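Local atomic coordinates of ATP/GTP-binding site-containing protein A (Brucella abortus, PDB entry 6NTR), a protein that functions in the periplasm to maintain the integrity of the bacterial cell envelope. Residues G180-D185 with N216-D221; Y12-D17 with F48-R53. All coordinates share one frame; numbering follows the deposited sequence.

Contact 1 (G180-D185 with N216-D221). With EDO (1,2-ethanediol), chain G.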
# COMPACT_ATOMS: atom_id res chain seq x y z
N GLY A 180 3.45 -9.79 19.58
CA GLY A 180 4.61 -10.07 20.40
C GLY A 180 5.26 -8.90 21.12
O GLY A 180 4.60 -8.13 21.79
N LYS A 181 6.57 -8.80 21.00
CA LYS A 181 7.32 -7.76 21.69
C LYS A 181 6.90 -6.33 21.36
O LYS A 181 6.89 -5.48 22.25
CB LYS A 181 8.83 -7.96 21.52
CG LYS A 181 9.36 -7.80 20.11
CD LYS A 181 10.86 -7.62 20.12
CE LYS A 181 11.46 -7.85 18.75
NZ LYS A 181 12.65 -6.99 18.52
N PHE A 182 6.56 -6.05 20.12
CA PHE A 182 6.11 -4.72 19.77
C PHE A 182 4.66 -4.48 20.14
O PHE A 182 4.10 -3.46 19.75
CB PHE A 182 6.26 -4.46 18.27
CG PHE A 182 7.65 -4.63 17.77
CD1 PHE A 182 8.61 -3.69 18.05
CD2 PHE A 182 7.97 -5.71 16.98
CE1 PHE A 182 9.89 -3.84 17.58
CE2 PHE A 182 9.24 -5.87 16.50
CZ PHE A 182 10.20 -4.94 16.80
N SER A 183 4.03 -5.39 20.89
CA SER A 183 2.58 -5.32 21.05
C SER A 183 2.16 -4.14 21.90
O SER A 183 1.02 -3.67 21.78
CB SER A 183 2.03 -6.60 21.69
OG SER A 183 2.46 -6.71 23.03
N LYS A 184 3.05 -3.64 22.75
CA LYS A 184 2.73 -2.60 23.72
C LYS A 184 3.23 -1.22 23.29
O LYS A 184 3.26 -0.30 24.12
CB LYS A 184 3.31 -2.99 25.08
CG LYS A 184 2.92 -4.40 25.58
CD LYS A 184 1.42 -4.55 25.85
CE LYS A 184 1.03 -5.98 26.26
NZ LYS A 184 0.82 -6.14 27.73
N ASP A 185 3.62 -1.06 22.03
CA ASP A 185 4.14 0.19 21.49
C ASP A 185 3.00 1.07 20.97
O ASP A 185 1.91 0.58 20.67
CB ASP A 185 5.16 -0.10 20.38
CG ASP A 185 6.31 -0.99 20.84
OD1 ASP A 185 6.51 -1.15 22.07
OD2 ASP A 185 7.03 -1.55 19.98
N ASN A 216 8.01 1.75 13.63
CA ASN A 216 8.92 0.88 12.89
C ASN A 216 8.36 0.44 11.55
O ASN A 216 8.87 -0.53 10.97
CB ASN A 216 9.30 -0.34 13.73
CG ASN A 216 8.09 -1.16 14.13
OD1 ASN A 216 7.00 -0.99 13.59
ND2 ASN A 216 8.28 -2.08 15.07
N GLY A 217 7.32 1.10 11.06
CA GLY A 217 6.75 0.82 9.77
C GLY A 217 5.63 -0.18 9.78
O GLY A 217 4.88 -0.25 8.81
N ILE A 218 5.49 -0.98 10.83
CA ILE A 218 4.43 -1.96 10.86
C ILE A 218 3.11 -1.22 10.82
O ILE A 218 3.02 -0.07 11.23
CB ILE A 218 4.57 -2.84 12.11
CG1 ILE A 218 5.89 -3.60 12.04
CG2 ILE A 218 3.43 -3.83 12.21
CD1 ILE A 218 6.05 -4.64 13.11
N THR A 219 2.09 -1.84 10.26
CA THR A 219 0.75 -1.28 10.23
C THR A 219 -0.25 -2.39 10.48
O THR A 219 0.04 -3.56 10.25
CB THR A 219 0.40 -0.63 8.90
OG1 THR A 219 0.12 -1.66 7.95
CG2 THR A 219 1.53 0.17 8.39
N ARG A 220 -1.44 -2.01 10.93
CA ARG A 220 -2.48 -2.97 11.24
C ARG A 220 -3.83 -2.28 11.10
O ARG A 220 -3.90 -1.13 10.69
CB ARG A 220 -2.30 -3.57 12.63
CG ARG A 220 -2.35 -2.55 13.74
CD ARG A 220 -2.17 -3.26 15.07
NE ARG A 220 -2.16 -2.37 16.21
CZ ARG A 220 -3.25 -1.98 16.86
NH1 ARG A 220 -4.45 -2.39 16.46
NH2 ARG A 220 -3.15 -1.17 17.91
N ASP A 221 -4.90 -2.98 11.42
CA ASP A 221 -6.23 -2.38 11.44
C ASP A 221 -6.55 -1.61 10.19
O ASP A 221 -7.05 -0.52 10.26
CB ASP A 221 -6.40 -1.48 12.66
CG ASP A 221 -7.84 -1.34 13.10
OD1 ASP A 221 -8.76 -1.52 12.29
OD2 ASP A 221 -8.06 -1.04 14.27
C1 EDO G . 3.27 -3.05 7.48
O1 EDO G . 2.52 -4.09 8.10
C2 EDO G . 2.54 -2.57 6.24
O2 EDO G . 3.27 -1.46 5.73
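The phenyl ring of Phe182 lies between two side chains: the amide nitrogen of Asn216 sits over one face and the aliphatic CG of Lys181 over the opposite one, while Asp185 OD2 lies at the ring edge, in its plane. Asn216 ND2 is 3.4 Å from Phe182 CD1 and is offset toward the rim. The amide plane stands steeply against the ring, the two being 80° apart, so the group does not stack flat. Phe182 reaches this place with CG anti to its carbonyl carbon (chi1 -57°).

The other end of the amide looks back to its own chain. Asn216 OD1 accepts from Ile218 N at 3.1 Å, a nearly straight bond (163° at the hydrogen) that makes an Asx turn and restrains the rotation of the amide. Ile218, the residue that closes the turn, reaches the ring obliquely, CD1 4.5 Å from Phe182 CD2. Phe182 also touches Ile240 and Ile218 touches Leu238, both on strand 229-240, so the loop following helix 174-179 is packed against the barrel-like body of the protein.

Thr219 N gives a hydrogen bond of 3.1 Å to O1 of an ethanediol, probably from the crystallisation liquor. Arg220 NH1 forms salt bridges with Asp173 and Glu175 at the start of helix 174-179, which leads into the loop. Across the contact the NH2 straddles the aromatic face with neither N-H pointing squarely at it, so any N-H to pi attraction is at most weak; without a hydrogen bond, the joining is by van der Waals packing, probably with little directional bonding.

Contact 2 (Y12-D17 with F48-R53). With EDO (1,2-ethanediol), chain G; EDO (1,2-ethanediol), chain I.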
# COMPACT_ATOMS: atom_id res chain seq x y z
N TYR A 12 -2.49 -10.52 6.78
CA TYR A 12 -3.74 -9.87 7.13
C TYR A 12 -4.88 -10.70 6.58
O TYR A 12 -4.77 -11.28 5.50
CB TYR A 12 -3.80 -8.45 6.55
CG TYR A 12 -2.70 -7.52 7.00
CD1 TYR A 12 -1.53 -7.42 6.28
CD2 TYR A 12 -2.85 -6.73 8.12
CE1 TYR A 12 -0.53 -6.57 6.68
CE2 TYR A 12 -1.85 -5.87 8.52
CZ TYR A 12 -0.69 -5.80 7.79
OH TYR A 12 0.34 -4.96 8.15
N ASP A 13 -5.96 -10.77 7.34
CA ASP A 13 -7.19 -11.40 6.89
C ASP A 13 -8.18 -10.34 6.43
O ASP A 13 -8.46 -9.38 7.15
CB ASP A 13 -7.80 -12.25 8.00
CG ASP A 13 -9.12 -12.80 7.61
OD1 ASP A 13 -9.14 -13.74 6.80
OD2 ASP A 13 -10.15 -12.27 8.10
N LEU A 14 -8.62 -10.49 5.19
CA LEU A 14 -9.52 -9.55 4.55
C LEU A 14 -10.98 -9.90 4.67
O LEU A 14 -11.37 -11.05 4.54
CB LEU A 14 -9.16 -9.41 3.07
CG LEU A 14 -7.71 -9.16 2.68
CD1 LEU A 14 -7.62 -8.87 1.19
CD2 LEU A 14 -7.12 -8.01 3.48
N THR A 15 -11.78 -8.88 4.94
CA THR A 15 -13.21 -9.02 5.10
C THR A 15 -13.92 -7.86 4.42
O THR A 15 -13.32 -6.85 4.14
CB THR A 15 -13.58 -9.07 6.58
OG1 THR A 15 -12.66 -8.28 7.32
CG2 THR A 15 -13.50 -10.49 7.07
N LEU A 16 -15.20 -8.03 4.13
CA LEU A 16 -15.96 -6.98 3.49
C LEU A 16 -16.48 -5.99 4.53
O LEU A 16 -17.04 -6.39 5.54
CB LEU A 16 -17.12 -7.58 2.72
CG LEU A 16 -18.04 -6.62 2.00
CD1 LEU A 16 -17.31 -5.86 0.92
CD2 LEU A 16 -19.23 -7.35 1.43
N ASP A 17 -16.28 -4.70 4.30
CA ASP A 17 -16.76 -3.72 5.27
C ASP A 17 -18.13 -3.18 4.90
O ASP A 17 -19.08 -3.35 5.64
CB ASP A 17 -15.77 -2.57 5.39
CG ASP A 17 -16.00 -1.72 6.63
OD1 ASP A 17 -16.14 -2.28 7.73
OD2 ASP A 17 -16.01 -0.49 6.48
N PHE A 48 4.61 -8.55 -1.85
CA PHE A 48 3.25 -8.68 -1.36
C PHE A 48 2.27 -9.33 -2.32
O PHE A 48 2.42 -9.22 -3.51
CB PHE A 48 2.72 -7.36 -0.77
CG PHE A 48 2.16 -6.39 -1.78
CD1 PHE A 48 0.97 -6.61 -2.38
CD2 PHE A 48 2.81 -5.22 -2.05
CE1 PHE A 48 0.45 -5.72 -3.28
CE2 PHE A 48 2.31 -4.32 -2.95
CZ PHE A 48 1.12 -4.57 -3.57
N ARG A 49 1.29 -10.03 -1.76
CA ARG A 49 0.27 -10.75 -2.50
C ARG A 49 -1.09 -10.34 -1.97
O ARG A 49 -1.32 -10.34 -0.76
CB ARG A 49 0.47 -12.26 -2.36
CG ARG A 49 -0.48 -13.09 -3.21
CD ARG A 49 -0.17 -14.57 -3.08
NE ARG A 49 -1.25 -15.40 -3.62
CZ ARG A 49 -1.56 -16.61 -3.16
NH1 ARG A 49 -0.88 -17.14 -2.16
NH2 ARG A 49 -2.56 -17.29 -3.71
N PHE A 50 -1.99 -9.99 -2.87
CA PHE A 50 -3.34 -9.59 -2.50
C PHE A 50 -4.42 -10.49 -3.10
O PHE A 50 -4.72 -10.39 -4.25
CB PHE A 50 -3.50 -8.17 -3.05
CG PHE A 50 -4.58 -7.38 -2.40
CD1 PHE A 50 -4.43 -6.91 -1.12
CD2 PHE A 50 -5.73 -7.07 -3.09
CE1 PHE A 50 -5.42 -6.18 -0.52
CE2 PHE A 50 -6.73 -6.34 -2.50
CZ PHE A 50 -6.58 -5.89 -1.21
N VAL A 51 -5.04 -11.32 -2.28
CA VAL A 51 -6.08 -12.23 -2.74
C VAL A 51 -7.46 -11.92 -2.17
O VAL A 51 -7.64 -11.86 -0.98
CB VAL A 51 -5.73 -13.67 -2.35
CG1 VAL A 51 -6.71 -14.63 -2.97
CG2 VAL A 51 -4.32 -13.99 -2.77
N THR A 52 -8.43 -11.77 -3.05
CA THR A 52 -9.80 -11.43 -2.67
C THR A 52 -10.77 -12.40 -3.32
O THR A 52 -10.84 -12.48 -4.54
CB THR A 52 -10.18 -10.01 -3.08
OG1 THR A 52 -10.02 -9.84 -4.49
CG2 THR A 52 -9.35 -8.98 -2.33
N ARG A 53 -11.56 -13.09 -2.51
CA ARG A 53 -12.58 -13.96 -3.03
C ARG A 53 -13.87 -13.14 -2.97
O ARG A 53 -14.43 -12.94 -1.91
CB ARG A 53 -12.69 -15.21 -2.17
CG ARG A 53 -11.36 -15.79 -1.74
CD ARG A 53 -11.46 -17.27 -1.45
NE ARG A 53 -11.93 -18.02 -2.61
CZ ARG A 53 -11.21 -18.96 -3.21
NH1 ARG A 53 -10.02 -19.27 -2.74
NH2 ARG A 53 -11.70 -19.59 -4.26
C1 EDO G . 3.27 -3.05 7.48
O1 EDO G . 2.52 -4.09 8.10
C2 EDO G . 2.54 -2.57 6.24
O2 EDO G . 3.27 -1.46 5.73
C1 EDO I . -20.84 -7.07 5.29
O1 EDO I . -20.41 -6.02 6.18
C2 EDO I . -22.33 -6.94 4.98
O2 EDO I . -22.52 -5.86 4.05
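Strands 12-17 and 48-53 run in roughly the same direction, their axes 39° apart and 8.3 Å from each other at closest approach, with Leu14 CA nearest Thr52 CA at 7.5 Å. Nearly all of the contact passes through one methyl group. Leu14 CD1 lies over a face of the Phe50 ring in a CH-pi contact, 4.3 Å from the ring centroid and 28° off the normal; it is shifted toward the CE1-CZ edge, with Phe50 CE1 3.9 Å away. The two side chains cross at about a right angle.

Strand 25-39 pairs antiparallel with both strand 8-19 and strand 43-56, so the contact reaches across that intervening strand of the barrel-like fold, where Gly30 is the backbone partner of Leu14. The CB of Phe50 does not point at Leu14, but with CG anti to the backbone N (chi1 -159°) the ring reaches over to it. From the neighbouring positions the same methyl meets Thr52 CG2, 3.9 Å from Leu14 CD1, and the carbonyl O of Val51, 3.7 Å from that atom. Met231 of strand 229-240 touches both Leu14 and Phe50, and the Phe50 side chain also touches Met32 and Met224.

Contact 2 closes before contact 1 opens along the chain, and their centres lie about 20 Å apart. Strand 229-240 bridges them: it pairs antiparallel with strand 8-19 of contact 2, and its side chains also pack on both segments of contact 1. They meet directly as well. Thr219 O is 2.5 Å from Tyr12 OH, a probable hydrogen bond, and Arg220 CA packs on Tyr12 CE2; the ethanediol bonded to Thr219 N also lies against Tyr12 OH, though at a distance too short to trust. Residues 12-17 and 216-221 therefore adjoin, so strand 8-19, early in the chain, is joined to its late part.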